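Local coordinates for protein L-ornithine N(5)-monooxygenase (Pseudomonas aeruginosa, PDB 3S5W) that catalyses the FAD- and NADPH-dependent hydroxylation of L-ornithine to N(5)-hydroxyornithine, the first step in building hydroxamate siderophores such as pyoverdin, at residues V150-P155 with R166-N171; V162-V167 with V178-A183. All blocks are in the same frame, centred on the assembly; numbering follows the deposited sequence.

Contact 1: V150-P155 with R166-N171; sequences VLRIEP and RVISRN. With FAD (flavin-adenine dinucleotide), chain C.
Leu151 and Arg152 both face Ile168 across this antiparallel pair, a classic beta bulge that shifts the register by one residue. The Leu151 amide gives its hydrogen to Ile168 O (N to O 2.7 Å), while the Ile168 amide is taken by Arg152 O rather than by Leu151 O. Beyond the bulge the ladder is regular, and Glu154 and Arg166 exchange a reciprocal pair of backbone bonds.

Just before the bulge, Val150 meets the adenine of FAD. Val150 N donates to adenine N1A (2.8 Å) and Val150 O accepts a bond from the exocyclic amino group N6A (3.1 Å), so the main chain of one residue reads the Watson-Crick edge of the base, much as a pairing base would.

On the face carrying Arg152, Glu154 and Arg166, the two carboxylate oxygens of Glu154 are divided between the two arginines. OE1 accepts a nearly straight bond from Arg166 NE (2.9 Å, 167°) and a weak one from Arg166 NH2, with carboxylate and guanidinium only 16° from coplanar. OE2 takes a bond from Arg152 NE (2.9 Å), which arrives on its anti side and well out of the carboxylate plane. Bracketed by two positive groups, the carboxylate is probably kept ionised. Ile168 packs against this network, its CG2 over one face of the Arg152 guanidinium and its CD1 against Glu154 CD (3.9 Å).

On the other face, Val167 CG1 touches both Val150 CG1 and Ile153 CD1. Ser169 OG, on this face too, is bonded to Glu148.

Strands 148-158 and 161-171 form a beta hairpin; strand 176-181 continues the sheet beyond 161-171, and the face carrying Val150 and Val167 packs on strands 30-36 and 61-65.

Contact 2: V162-V167 with V178-A183; sequences VEALRV and VRTTRA. With PO4 (phosphate ion), chain D.
Val178 CG1 sits over one face of the Arg166 guanidinium, 3.6 Å above its plane and displaced toward the rim, with NH1 the nearest atom. The arginine chain bends at its third torsion (chi3 50°), and its NE remains engaged with Glu154. On the same face of the sheet, Thr180 turns its methyl CG2 to Ala164 CB (3.9 Å).

The opposite face brings Val167 and Thr181 together at a slant, CG2 to CG2 at 3.8 Å. Thr181 holds CG2 between its backbone N and carbonyl carbon, which puts the methyl against Val167, with OG1 opposite the N (chi1 -172°); OG1 donates to Ala183 O, two residues further on.

Arg179, also on this face, runs extended from CG to NE and meets a phosphate ion edge-on: NE donates to O2 (2.8 Å) and NH2 to O4 (2.9 Å). Its NH1 forms a salt bridge with Glu148 and donates to a water that in turn donates to Val167 O. The phosphate, probably from the crystallisation liquor, is also held by Arg145.

Four backbone bonds, two each at Leu165-Thr181 and Val167-Arg179, join strands 161-171 and 176-181 into a hairpin. Strand 148-158 flanks 161-171 on its other edge, while Ile34 of strand 30-36 packs against Val167, Arg179 and Thr181.

Two successive hairpins make a meander here: strand 148-158 leads into 161-171, which leads into 176-181, and the central strand serves both contacts. Contact 1 and contact 2 lie about 9 Å apart, centre to centre, sharing Arg166, whose backbone bonds go to strand 148-158, and Val167, whose bonds go to 176-181. The contacts also touch directly, as where Ile153 CG2 meets Leu165 CB (3.9 Å). Through the pairing of 176-181 with strand 30-36, the meander belongs to the larger mixed sheet that also includes strand 61-65. The principle illustrated is continuity: one sheet carries the backbone that pairs with the FAD adenine in contact 1 and extends through contact 2.

Contact 1: V150-P155 with R166-N171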
loop_
_atom_site.group_PDB
_atom_site.type_symbol
_atom_site.label_atom_id
_atom_site.label_comp_id
_atom_site.label_asym_id
_atom_site.label_seq_id
_atom_site.Cartn_x
_atom_site.Cartn_y
_atom_site.Cartn_z
ATOM N N VAL A 150 -8.503 1.012 15.093
ATOM C CA VAL A 150 -7.679 1.133 16.285
ATOM C C VAL A 150 -7.287 2.605 16.425
ATOM O O VAL A 150 -6.794 3.237 15.464
ATOM C CB VAL A 150 -6.440 0.198 16.287
ATOM C CG1 VAL A 150 -5.541 0.488 17.467
ATOM C CG2 VAL A 150 -6.861 -1.250 16.342
ATOM N N LEU A 151 -7.564 3.170 17.601
ATOM C CA LEU A 151 -7.256 4.588 17.817
ATOM C C LEU A 151 -5.911 4.821 18.518
ATOM O O LEU A 151 -5.200 5.766 18.203
ATOM C CB LEU A 151 -8.395 5.279 18.591
ATOM C CG LEU A 151 -9.837 5.133 18.070
ATOM C CD1 LEU A 151 -10.855 5.667 19.089
ATOM C CD2 LEU A 151 -10.033 5.841 16.740
ATOM N N ARG A 152 -5.577 3.974 19.482
ATOM C CA ARG A 152 -4.332 4.124 20.255
ATOM C C ARG A 152 -4.010 2.867 21.046
ATOM O O ARG A 152 -4.883 2.052 21.326
ATOM C CB ARG A 152 -4.395 5.334 21.217
ATOM C CG ARG A 152 -5.406 5.187 22.336
ATOM C CD ARG A 152 -5.495 6.456 23.241
ATOM N NE ARG A 152 -6.688 6.361 24.089
ATOM C CZ ARG A 152 -7.905 6.734 23.715
ATOM N NH1 ARG A 152 -8.106 7.263 22.518
ATOM N NH2 ARG A 152 -8.923 6.585 24.543
ATOM N N ILE A 153 -2.746 2.740 21.423
ATOM C CA ILE A 153 -2.270 1.619 22.202
ATOM C C ILE A 153 -1.691 2.212 23.464
ATOM O O ILE A 153 -0.879 3.132 23.379
ATOM C CB ILE A 153 -1.155 0.846 21.464
ATOM C CG1 ILE A 153 -1.580 0.531 20.020
ATOM C CG2 ILE A 153 -0.765 -0.427 22.238
ATOM C CD1 ILE A 153 -2.805 -0.360 19.906
ATOM N N GLU A 154 -2.123 1.691 24.613
ATOM C CA GLU A 154 -1.661 2.151 25.928
ATOM C C GLU A 154 -0.969 1.035 26.724
ATOM O O GLU A 154 -1.355 -0.131 26.634
ATOM C CB GLU A 154 -2.828 2.687 26.748
ATOM C CG GLU A 154 -3.385 4.016 26.263
ATOM C CD GLU A 154 -4.747 4.311 26.871
ATOM O OE1 GLU A 154 -5.189 3.541 27.759
ATOM O OE2 GLU A 154 -5.380 5.306 26.452
ATOM N N PRO A 155 0.057 1.403 27.514
ATOM C CA PRO A 155 0.753 0.441 28.370
ATOM C C PRO A 155 -0.072 0.014 29.584
ATOM O O PRO A 155 -0.663 0.858 30.240
ATOM C CB PRO A 155 1.982 1.223 28.835
ATOM C CG PRO A 155 1.595 2.655 28.728
ATOM C CD PRO A 155 0.696 2.735 27.540
ATOM N N ARG A 166 -3.061 -2.170 26.151
ATOM C CA ARG A 166 -4.475 -1.889 25.990
ATOM C C ARG A 166 -4.665 -1.388 24.568
ATOM O O ARG A 166 -4.032 -0.404 24.177
ATOM C CB ARG A 166 -4.934 -0.792 26.970
ATOM C CG ARG A 166 -5.026 -1.229 28.420
ATOM C CD ARG A 166 -4.975 -0.004 29.403
ATOM N NE ARG A 166 -5.923 1.052 29.037
ATOM C CZ ARG A 166 -7.217 1.055 29.352
ATOM N NH1 ARG A 166 -7.728 0.060 30.061
ATOM N NH2 ARG A 166 -8.005 2.054 28.963
ATOM N N VAL A 167 -5.515 -2.068 23.802
ATOM C CA VAL A 167 -5.803 -1.652 22.438
ATOM C C VAL A 167 -7.186 -1.020 22.424
ATOM O O VAL A 167 -8.174 -1.685 22.738
ATOM C CB VAL A 167 -5.721 -2.864 21.440
ATOM C CG1 VAL A 167 -6.021 -2.409 19.997
ATOM C CG2 VAL A 167 -4.362 -3.585 21.546
ATOM N N ILE A 168 -7.250 0.257 22.060
ATOM C CA ILE A 168 -8.490 1.005 22.051
ATOM C C ILE A 168 -8.988 1.149 20.610
ATOM O O ILE A 168 -8.303 1.718 19.771
ATOM C CB ILE A 168 -8.317 2.449 22.675
ATOM C CG1 ILE A 168 -8.011 2.412 24.184
ATOM C CG2 ILE A 168 -9.605 3.244 22.500
ATOM C CD1 ILE A 168 -6.688 1.890 24.590
ATOM N N SER A 169 -10.182 0.656 20.340
ATOM C CA SER A 169 -10.756 0.766 19.010
ATOM C C SER A 169 -12.178 1.341 19.043
ATOM O O SER A 169 -12.822 1.402 20.113
ATOM C CB SER A 169 -10.709 -0.597 18.287
ATOM O OG SER A 169 -11.529 -1.575 18.913
ATOM N N ARG A 170 -12.657 1.767 17.879
ATOM C CA ARG A 170 -13.988 2.305 17.723
ATOM C C ARG A 170 -14.647 1.496 16.603
ATOM O O ARG A 170 -14.012 1.248 15.568
ATOM C CB ARG A 170 -13.916 3.797 17.359
ATOM C CG ARG A 170 -15.300 4.461 17.139
ATOM C CD ARG A 170 -15.246 5.991 16.959
ATOM N NE ARG A 170 -14.523 6.409 15.756
ATOM C CZ ARG A 170 -13.458 7.216 15.751
ATOM N NH1 ARG A 170 -12.978 7.722 16.889
ATOM N NH2 ARG A 170 -12.873 7.532 14.601
ATOM N N ASN A 171 -15.876 1.032 16.806
ATOM C CA ASN A 171 -16.586 0.365 15.712
ATOM C C ASN A 171 -17.367 1.360 14.838
ATOM O O ASN A 171 -17.328 2.578 15.075
ATOM C CB ASN A 171 -17.416 -0.859 16.170
ATOM C CG ASN A 171 -18.640 -0.480 17.017
ATOM O OD1 ASN A 171 -19.139 0.652 16.964
ATOM N ND2 ASN A 171 -19.103 -1.427 17.817
HETATM P PA FAD C . -2.549 -2.599 3.401
HETATM O O1A FAD C . -2.510 -1.148 3.102
HETATM O O2A FAD C . -2.924 -3.506 2.216
HETATM O O5B FAD C . -3.614 -2.886 4.594
HETATM C C5B FAD C . -3.630 -2.043 5.722
HETATM C C4B FAD C . -4.968 -2.318 6.386
HETATM O O4B FAD C . -4.990 -1.605 7.593
HETATM C C3B FAD C . -6.114 -1.776 5.539
HETATM O O3B FAD C . -7.014 -2.820 5.224
HETATM C C2B FAD C . -6.764 -0.698 6.415
HETATM O O2B FAD C . -8.186 -0.755 6.381
HETATM C C1B FAD C . -6.297 -1.085 7.785
HETATM N N9A FAD C . -6.118 0.013 8.730
HETATM C C8A FAD C . -5.387 1.185 8.561
HETATM N N7A FAD C . -5.438 1.874 9.740
HETATM C C5A FAD C . -6.159 1.140 10.630
HETATM C C6A FAD C . -6.516 1.365 11.959
HETATM N N6A FAD C . -5.937 2.351 12.664
HETATM N N1A FAD C . -7.288 0.403 12.606
HETATM C C2A FAD C . -7.693 -0.762 11.986
HETATM N N3A FAD C . -7.337 -0.990 10.661
HETATM C C4A FAD C . -6.583 -0.044 10.006
HETATM N N1 FAD C . 2.247 -4.332 -4.074
HETATM C C2 FAD C . 2.650 -5.358 -4.919
HETATM O O2 FAD C . 3.508 -6.149 -4.563
HETATM N N3 FAD C . 2.090 -5.499 -6.172
HETATM C C4 FAD C . 1.111 -4.644 -6.615
HETATM O O4 FAD C . 0.602 -4.838 -7.733
HETATM C C4X FAD C . 0.708 -3.591 -5.772
HETATM N N5 FAD C . -0.264 -2.697 -6.197
HETATM C C5X FAD C . -0.651 -1.655 -5.371
HETATM C C6 FAD C . -1.634 -0.758 -5.815
HETATM C C7 FAD C . -2.043 0.298 -5.011
HETATM C C7M FAD C . -3.097 1.227 -5.559
HETATM C C8 FAD C . -1.446 0.474 -3.768
HETATM C C8M FAD C . -1.841 1.591 -2.845
HETATM C C9 FAD C . -0.471 -0.409 -3.317
HETATM C C9A FAD C . -0.072 -1.498 -4.103
HETATM N N10 FAD C . 0.910 -2.397 -3.669
HETATM C C10 FAD C . 1.306 -3.427 -4.515
HETATM C "C1'" FAD C . 1.608 -2.246 -2.352
HETATM C "C2'" FAD C . 0.741 -2.603 -1.126
HETATM O "O2'" FAD C . 1.305 -1.815 -0.072
HETATM C "C3'" FAD C . 0.880 -4.085 -0.812
HETATM O "O3'" FAD C . 0.487 -4.910 -1.927
HETATM C "C4'" FAD C . -0.005 -4.501 0.390
HETATM O "O4'" FAD C . -1.323 -3.999 0.197
HETATM C "C5'" FAD C . 0.567 -4.114 1.779
HETATM O "O5'" FAD C . -0.148 -4.862 2.745
HETATM P P FAD C . -0.398 -4.342 4.257
HETATM O O1P FAD C . -1.331 -5.356 4.873
HETATM O O2P FAD C . 0.956 -4.150 4.883
HETATM O O3P FAD C . -1.131 -2.940 4.052
#

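Contact 2: V162-V167 with V178-A183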
loop_
_atom_site.group_PDB
_atom_site.type_symbol
_atom_site.label_atom_id
_atom_site.label_comp_id
_atom_site.label_asym_id
_atom_site.label_seq_id
_atom_site.Cartn_x
_atom_site.Cartn_y
_atom_site.Cartn_z
ATOM N N VAL A 162 5.658 -2.858 31.916
ATOM C CA VAL A 162 4.596 -3.007 30.915
ATOM C C VAL A 162 4.373 -4.495 30.630
ATOM O O VAL A 162 5.124 -5.102 29.868
ATOM C CB VAL A 162 4.936 -2.246 29.601
ATOM C CG1 VAL A 162 3.770 -2.306 28.628
ATOM C CG2 VAL A 162 5.298 -0.797 29.893
ATOM N N GLU A 163 3.352 -5.077 31.250
ATOM C CA GLU A 163 3.083 -6.511 31.139
ATOM C C GLU A 163 2.074 -6.839 30.048
ATOM O O GLU A 163 1.920 -7.989 29.666
ATOM C CB GLU A 163 2.555 -7.083 32.467
ATOM C CG GLU A 163 3.455 -6.871 33.697
ATOM C CD GLU A 163 4.766 -7.654 33.659
ATOM O OE1 GLU A 163 4.969 -8.488 32.747
ATOM O OE2 GLU A 163 5.604 -7.419 34.558
ATOM N N ALA A 164 1.345 -5.829 29.592
ATOM C CA ALA A 164 0.333 -6.013 28.561
ATOM C C ALA A 164 0.013 -4.667 27.919
ATOM O O ALA A 164 0.454 -3.615 28.392
ATOM C CB ALA A 164 -0.925 -6.689 29.133
ATOM N N LEU A 165 -0.729 -4.704 26.820
ATOM C CA LEU A 165 -1.071 -3.495 26.115
ATOM C C LEU A 165 -2.566 -3.393 26.031
ATOM O O LEU A 165 -3.247 -4.398 25.882
ATOM C CB LEU A 165 -0.437 -3.486 24.701
ATOM C CG LEU A 165 1.090 -3.415 24.609
ATOM C CD1 LEU A 165 1.528 -3.777 23.191
ATOM C CD2 LEU A 165 1.637 -2.035 25.027
ATOM N N ARG A 166 -3.061 -2.170 26.151
ATOM C CA ARG A 166 -4.475 -1.889 25.990
ATOM C C ARG A 166 -4.665 -1.388 24.568
ATOM O O ARG A 166 -4.032 -0.404 24.177
ATOM C CB ARG A 166 -4.934 -0.792 26.970
ATOM C CG ARG A 166 -5.026 -1.229 28.420
ATOM C CD ARG A 166 -4.975 -0.004 29.403
ATOM N NE ARG A 166 -5.923 1.052 29.037
ATOM C CZ ARG A 166 -7.217 1.055 29.352
ATOM N NH1 ARG A 166 -7.728 0.060 30.061
ATOM N NH2 ARG A 166 -8.005 2.054 28.963
ATOM N N VAL A 167 -5.515 -2.068 23.802
ATOM C CA VAL A 167 -5.803 -1.652 22.438
ATOM C C VAL A 167 -7.186 -1.020 22.424
ATOM O O VAL A 167 -8.174 -1.685 22.738
ATOM C CB VAL A 167 -5.721 -2.864 21.440
ATOM C CG1 VAL A 167 -6.021 -2.409 19.997
ATOM C CG2 VAL A 167 -4.362 -3.585 21.546
ATOM N N VAL A 178 -12.190 -1.802 24.253
ATOM C CA VAL A 178 -10.871 -1.862 24.884
ATOM C C VAL A 178 -10.541 -3.334 25.061
ATOM O O VAL A 178 -11.344 -4.089 25.609
ATOM C CB VAL A 178 -10.816 -1.052 26.245
ATOM C CG1 VAL A 178 -9.454 -1.188 26.931
ATOM C CG2 VAL A 178 -11.138 0.419 26.001
ATOM N N ARG A 179 -9.392 -3.756 24.537
ATOM C CA ARG A 179 -8.938 -5.140 24.645
ATOM C C ARG A 179 -7.515 -5.173 25.165
ATOM O O ARG A 179 -6.760 -4.210 25.028
ATOM C CB ARG A 179 -8.992 -5.864 23.287
ATOM C CG ARG A 179 -10.367 -6.117 22.720
ATOM C CD ARG A 179 -10.187 -6.890 21.424
ATOM N NE ARG A 179 -11.438 -7.133 20.714
ATOM C CZ ARG A 179 -11.995 -6.299 19.839
ATOM N NH1 ARG A 179 -11.450 -5.111 19.582
ATOM N NH2 ARG A 179 -13.121 -6.648 19.239
ATOM N N THR A 180 -7.139 -6.305 25.733
ATOM C CA THR A 180 -5.856 -6.456 26.338
ATOM C C THR A 180 -5.051 -7.540 25.605
ATOM O O THR A 180 -5.603 -8.566 25.226
ATOM C CB THR A 180 -6.054 -6.787 27.847
ATOM O OG1 THR A 180 -6.661 -5.650 28.463
ATOM C CG2 THR A 180 -4.744 -7.033 28.520
ATOM N N THR A 181 -3.752 -7.301 25.421
ATOM C CA THR A 181 -2.886 -8.215 24.659
ATOM C C THR A 181 -1.438 -8.273 25.146
ATOM O O THR A 181 -0.890 -7.264 25.575
ATOM C CB THR A 181 -2.917 -7.866 23.117
ATOM O OG1 THR A 181 -2.224 -8.886 22.382
ATOM C CG2 THR A 181 -2.259 -6.518 22.834
ATOM N N ARG A 182 -0.820 -9.454 25.056
ATOM C CA ARG A 182 0.621 -9.644 25.340
ATOM C C ARG A 182 1.568 -9.105 24.229
ATOM O O ARG A 182 2.751 -8.821 24.470
ATOM C CB ARG A 182 0.943 -11.142 25.588
ATOM C CG ARG A 182 0.046 -11.834 26.648
ATOM C CD ARG A 182 0.394 -13.303 26.841
ATOM N NE ARG A 182 -0.249 -13.858 28.040
ATOM C CZ ARG A 182 -1.434 -14.481 28.067
ATOM N NH1 ARG A 182 -2.146 -14.651 26.951
ATOM N NH2 ARG A 182 -1.907 -14.950 29.220
ATOM N N ALA A 183 1.045 -8.968 23.012
ATOM C CA ALA A 183 1.863 -8.594 21.851
ATOM C C ALA A 183 0.989 -7.907 20.793
ATOM O O ALA A 183 -0.231 -8.141 20.727
ATOM C CB ALA A 183 2.538 -9.838 21.257
HETATM P P PO4 D . -14.147 -9.908 20.889
HETATM O O1 PO4 D . -13.552 -11.279 20.655
HETATM O O2 PO4 D . -13.121 -9.105 21.657
HETATM O O3 PO4 D . -15.432 -10.068 21.675
HETATM O O4 PO4 D . -14.503 -9.204 19.593
HETATM O O HOH W 1 -9.935 -3.077 20.777
#